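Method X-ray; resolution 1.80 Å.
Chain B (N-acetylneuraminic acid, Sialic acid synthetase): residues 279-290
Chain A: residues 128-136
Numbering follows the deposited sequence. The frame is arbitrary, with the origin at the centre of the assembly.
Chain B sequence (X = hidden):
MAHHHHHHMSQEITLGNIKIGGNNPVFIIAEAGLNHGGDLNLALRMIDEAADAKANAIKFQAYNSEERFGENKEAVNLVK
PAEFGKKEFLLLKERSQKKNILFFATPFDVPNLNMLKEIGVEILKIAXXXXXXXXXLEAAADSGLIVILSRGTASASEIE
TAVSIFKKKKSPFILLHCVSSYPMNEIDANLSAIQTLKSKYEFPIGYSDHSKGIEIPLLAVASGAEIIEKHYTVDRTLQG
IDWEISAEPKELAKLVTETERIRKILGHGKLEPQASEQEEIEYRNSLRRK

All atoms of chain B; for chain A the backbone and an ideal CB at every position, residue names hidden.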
# COMPACT_ATOMS: atom_id res chain seq x y z
N GLU B 279 8.25 4.13 -26.27
CA GLU B 279 8.22 3.17 -27.38
C GLU B 279 6.81 2.63 -27.60
O GLU B 279 6.34 2.52 -28.74
CB GLU B 279 9.17 2.01 -27.11
CG GLU B 279 10.59 2.19 -27.61
CD GLU B 279 11.30 0.87 -27.78
OE1 GLU B 279 11.31 0.34 -28.92
OE2 GLU B 279 11.83 0.34 -26.78
N GLU B 280 6.13 2.27 -26.51
CA GLU B 280 4.81 1.66 -26.65
C GLU B 280 3.77 2.69 -27.06
O GLU B 280 2.82 2.35 -27.78
CB GLU B 280 4.42 0.97 -25.34
CG GLU B 280 3.19 0.08 -25.47
CD GLU B 280 3.48 -1.24 -26.15
OE1 GLU B 280 2.52 -2.03 -26.34
OE2 GLU B 280 4.65 -1.50 -26.49
N ILE B 281 3.93 3.94 -26.62
CA ILE B 281 3.05 5.02 -27.07
C ILE B 281 3.16 5.21 -28.57
O ILE B 281 2.15 5.37 -29.27
CB ILE B 281 3.37 6.32 -26.31
CG1 ILE B 281 2.93 6.21 -24.84
CG2 ILE B 281 2.69 7.50 -26.99
CD1 ILE B 281 3.47 7.31 -23.96
N GLU B 282 4.38 5.21 -29.11
CA GLU B 282 4.56 5.41 -30.54
C GLU B 282 3.99 4.25 -31.34
O GLU B 282 3.40 4.45 -32.41
CB GLU B 282 6.04 5.61 -30.87
CG GLU B 282 6.62 6.87 -30.28
CD GLU B 282 8.10 7.00 -30.54
OE1 GLU B 282 8.60 6.40 -31.51
OE2 GLU B 282 8.77 7.71 -29.76
N TYR B 283 4.18 3.02 -30.86
CA TYR B 283 3.54 1.87 -31.47
C TYR B 283 2.02 2.04 -31.46
O TYR B 283 1.36 1.88 -32.49
CB TYR B 283 3.95 0.60 -30.74
CG TYR B 283 3.06 -0.59 -31.00
CD1 TYR B 283 2.98 -1.17 -32.26
CD2 TYR B 283 2.30 -1.14 -29.98
CE1 TYR B 283 2.16 -2.25 -32.50
CE2 TYR B 283 1.49 -2.23 -30.20
CZ TYR B 283 1.42 -2.78 -31.46
OH TYR B 283 0.60 -3.86 -31.68
N ARG B 284 1.46 2.37 -30.29
CA ARG B 284 0.02 2.54 -30.17
C ARG B 284 -0.50 3.59 -31.14
O ARG B 284 -1.51 3.38 -31.83
CB ARG B 284 -0.32 2.93 -28.72
CG ARG B 284 -1.79 3.17 -28.45
CD ARG B 284 -1.97 4.01 -27.18
NE ARG B 284 -1.66 5.42 -27.43
CZ ARG B 284 -1.79 6.38 -26.51
NH1 ARG B 284 -2.20 6.07 -25.29
NH2 ARG B 284 -1.51 7.64 -26.82
N ASN B 285 0.17 4.74 -31.23
CA ASN B 285 -0.33 5.83 -32.05
C ASN B 285 -0.20 5.54 -33.54
O ASN B 285 -0.94 6.13 -34.34
CB ASN B 285 0.40 7.13 -31.70
CG ASN B 285 0.03 7.65 -30.32
OD1 ASN B 285 -0.94 7.18 -29.71
ND2 ASN B 285 0.79 8.62 -29.82
N SER B 286 0.70 4.64 -33.93
CA SER B 286 0.92 4.39 -35.35
C SER B 286 0.03 3.28 -35.91
O SER B 286 -0.29 3.30 -37.10
CB SER B 286 2.39 4.04 -35.60
OG SER B 286 2.69 2.76 -35.08
N LEU B 287 -0.38 2.33 -35.08
CA LEU B 287 -1.06 1.13 -35.58
C LEU B 287 -2.34 0.77 -34.85
O LEU B 287 -3.15 0.02 -35.42
CB LEU B 287 -0.12 -0.08 -35.52
CG LEU B 287 1.02 -0.09 -36.53
CD1 LEU B 287 2.11 -1.06 -36.10
CD2 LEU B 287 0.48 -0.45 -37.89
N ARG B 288 -2.57 1.25 -33.64
CA ARG B 288 -3.67 0.76 -32.83
C ARG B 288 -4.76 1.80 -32.60
O ARG B 288 -5.67 1.57 -31.81
CB ARG B 288 -3.14 0.24 -31.49
CG ARG B 288 -1.98 -0.75 -31.63
CD ARG B 288 -2.38 -1.96 -32.50
NE ARG B 288 -3.39 -2.79 -31.85
CZ ARG B 288 -4.00 -3.82 -32.43
NH1 ARG B 288 -3.71 -4.15 -33.68
NH2 ARG B 288 -4.90 -4.52 -31.75
N ARG B 289 -4.69 2.95 -33.28
CA ARG B 289 -5.74 3.96 -33.17
C ARG B 289 -6.70 3.76 -34.33
O ARG B 289 -6.70 4.49 -35.33
CB ARG B 289 -5.14 5.37 -33.13
CG ARG B 289 -4.24 5.59 -31.93
CD ARG B 289 -4.02 7.07 -31.65
NE ARG B 289 -3.62 7.81 -32.84
CZ ARG B 289 -3.17 9.06 -32.84
NH1 ARG B 289 -3.06 9.72 -31.69
NH2 ARG B 289 -2.83 9.65 -33.98
N LYS B 290 -7.53 2.73 -34.20
CA LYS B 290 -8.44 2.32 -35.26
C LYS B 290 -9.83 2.06 -34.71
O LYS B 290 -10.09 2.27 -33.53
CB LYS B 290 -7.90 1.07 -35.97
CG LYS B 290 -7.59 -0.11 -35.04
CD LYS B 290 -6.40 -0.93 -35.54
CE LYS B 290 -6.74 -1.73 -36.79
NZ LYS B 290 -5.56 -2.44 -37.34
OXT LYS B 290 -10.73 1.64 -35.44
N UNK A 128 -3.08 -2.79 -23.05
CA UNK A 128 -2.80 -1.37 -22.89
C UNK A 128 -2.69 -0.67 -24.24
O UNK A 128 -3.21 0.44 -24.41
CB UNK A 128 -1.51 -1.17 -22.09
N UNK A 129 -2.02 -1.30 -25.20
CA UNK A 129 -1.83 -0.69 -26.51
C UNK A 129 -3.14 -0.44 -27.24
O UNK A 129 -3.14 0.26 -28.26
CB UNK A 129 -0.93 -1.58 -27.37
N UNK A 130 -4.26 -1.00 -26.76
CA UNK A 130 -5.55 -0.82 -27.42
C UNK A 130 -6.47 0.11 -26.64
O UNK A 130 -7.68 0.13 -26.88
CB UNK A 130 -6.23 -2.18 -27.62
N UNK A 131 -5.92 0.90 -25.71
CA UNK A 131 -6.77 1.81 -24.97
C UNK A 131 -7.30 2.94 -25.84
O UNK A 131 -8.25 3.62 -25.45
CB UNK A 131 -6.00 2.39 -23.78
N UNK A 132 -6.73 3.13 -27.03
CA UNK A 132 -7.24 4.07 -28.01
C UNK A 132 -7.77 3.36 -29.25
O UNK A 132 -7.97 4.01 -30.29
CB UNK A 132 -6.15 5.07 -28.40
N UNK A 133 -8.00 2.05 -29.17
CA UNK A 133 -8.54 1.26 -30.28
C UNK A 133 -10.06 1.29 -30.17
O UNK A 133 -10.69 0.38 -29.63
CB UNK A 133 -8.01 -0.18 -30.26
N UNK A 134 -10.65 2.36 -30.70
CA UNK A 134 -12.07 2.63 -30.45
C UNK A 134 -12.95 1.51 -30.99
O UNK A 134 -13.90 1.07 -30.33
CB UNK A 134 -12.48 3.96 -31.08
N UNK A 135 -12.64 1.02 -32.19
CA UNK A 135 -13.43 -0.06 -32.77
C UNK A 135 -13.42 -1.29 -31.86
O UNK A 135 -14.47 -1.90 -31.62
CB UNK A 135 -12.90 -0.42 -34.16
N UNK A 136 -12.26 -1.66 -31.34
CA UNK A 136 -12.18 -2.86 -30.50
C UNK A 136 -12.85 -2.62 -29.15
O UNK A 136 -13.54 -3.51 -28.63
CB UNK A 136 -10.72 -3.28 -30.30

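Position 128 points sideways, with no chain B atom within 5.5 Å of its ideal CB, so the choice is open; it is Ser A128.

Position 129 points toward chain B. Its ideal CB lies 3.6 Å from Glu B280 OE1, 3.8 Å from Tyr B283 CE2 and 4.5 Å from Arg B288 CG. A carboxylate oxygen, a ring and an aliphatic stem so close favour something small: alanine, serine, cysteine or perhaps threonine. It is Cys A129, in p; SG sits at the edge of the Tyr B283 ring, 5.4 Å from the centroid and 76° off the normal.

At 130 the CB points sideways, yet Arg B288 NH2 is 4.9 Å from it. A short acid fits that charge best, with asparagine or serine as neutral alternatives. Asp A130 forms a salt bridge: Arg B288 NE donates to Asp A130 OD1 at 2.8 Å (142°), and Arg B288 NH2 to Asp A130 OD2 at 3.0 Å (169°).

Position 131 points sideways with no chain B atom within 5.5 Å of its CB, so many residues would do; Ile A131 only brushes the contact, its CG2 4.1 Å from Arg B284 NH1.

Position 132 points toward the stems of two arginines, with its CB 4.0 Å from Arg B289 CG and 4.5 Å from Arg B284 CD. Alanine, serine, cysteine or valine look plausible. Cys A132, in m, lays SG over one face of the Arg B284 guanidinium, 3.7 Å from NH1.

At 133 the CB is 3.3 Å from Arg B288 O, and helical angles begin at the next residue. Asparagine, aspartate, serine and threonine are common N-caps. Asn A133 OD1 accepts from the backbone N of position 136 at 3.3 Å, a capping bond, while Asn A133 ND2 donates to Asp A130 OD1 at 3.0 Å and lies over a face of the Arg B288 guanidinium.

Position 134 points sideways, its CB 3.8 Å from Lys B290 O; several residues could serve. Ile A134 turns its side-chain end away.

Position 135 faces the C-terminal carboxylate, with its CB 3.3 Å from Lys B290 OXT. A short donor, serine or threonine, is the natural choice. In Thr A135, OG1 donates to Lys B290 OXT at 2.5 Å, and the backbone N to Lys B290 O at 3.1 Å (172°).

Position 136 has no chain B atom near its CB; it is Leu A136.

Chain A (128-136) SCDICNITL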
# COMPACT_ATOMS: atom_id res chain seq x y z
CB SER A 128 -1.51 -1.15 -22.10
OG SER A 128 -1.65 -1.61 -20.76
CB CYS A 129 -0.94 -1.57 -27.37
SG CYS A 129 -1.70 -3.17 -27.80
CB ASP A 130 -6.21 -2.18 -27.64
CG ASP A 130 -5.59 -2.90 -28.81
OD1 ASP A 130 -5.19 -2.19 -29.76
OD2 ASP A 130 -5.48 -4.15 -28.78
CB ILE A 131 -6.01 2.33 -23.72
CG1 ILE A 131 -6.99 3.01 -22.76
CG2 ILE A 131 -4.87 3.25 -24.14
CD1 ILE A 131 -6.52 3.07 -21.33
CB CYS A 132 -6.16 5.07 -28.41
SG CYS A 132 -5.52 6.01 -27.02
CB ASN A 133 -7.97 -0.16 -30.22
CG ASN A 133 -8.25 -0.97 -31.46
OD1 ASN A 133 -9.24 -0.75 -32.17
ND2 ASN A 133 -7.39 -1.95 -31.73
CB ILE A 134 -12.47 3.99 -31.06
CG1 ILE A 134 -11.55 5.10 -30.53
CG2 ILE A 134 -13.93 4.31 -30.73
CD1 ILE A 134 -11.55 5.21 -29.02
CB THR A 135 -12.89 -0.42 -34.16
OG1 THR A 135 -13.06 0.70 -35.03
CG2 THR A 135 -13.63 -1.61 -34.73
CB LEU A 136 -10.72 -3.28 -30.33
CG LEU A 136 -10.44 -4.56 -29.54
CD1 LEU A 136 -11.04 -5.76 -30.27
CD2 LEU A 136 -8.94 -4.77 -29.36
O HOH W 1 -4.89 2.09 -29.02
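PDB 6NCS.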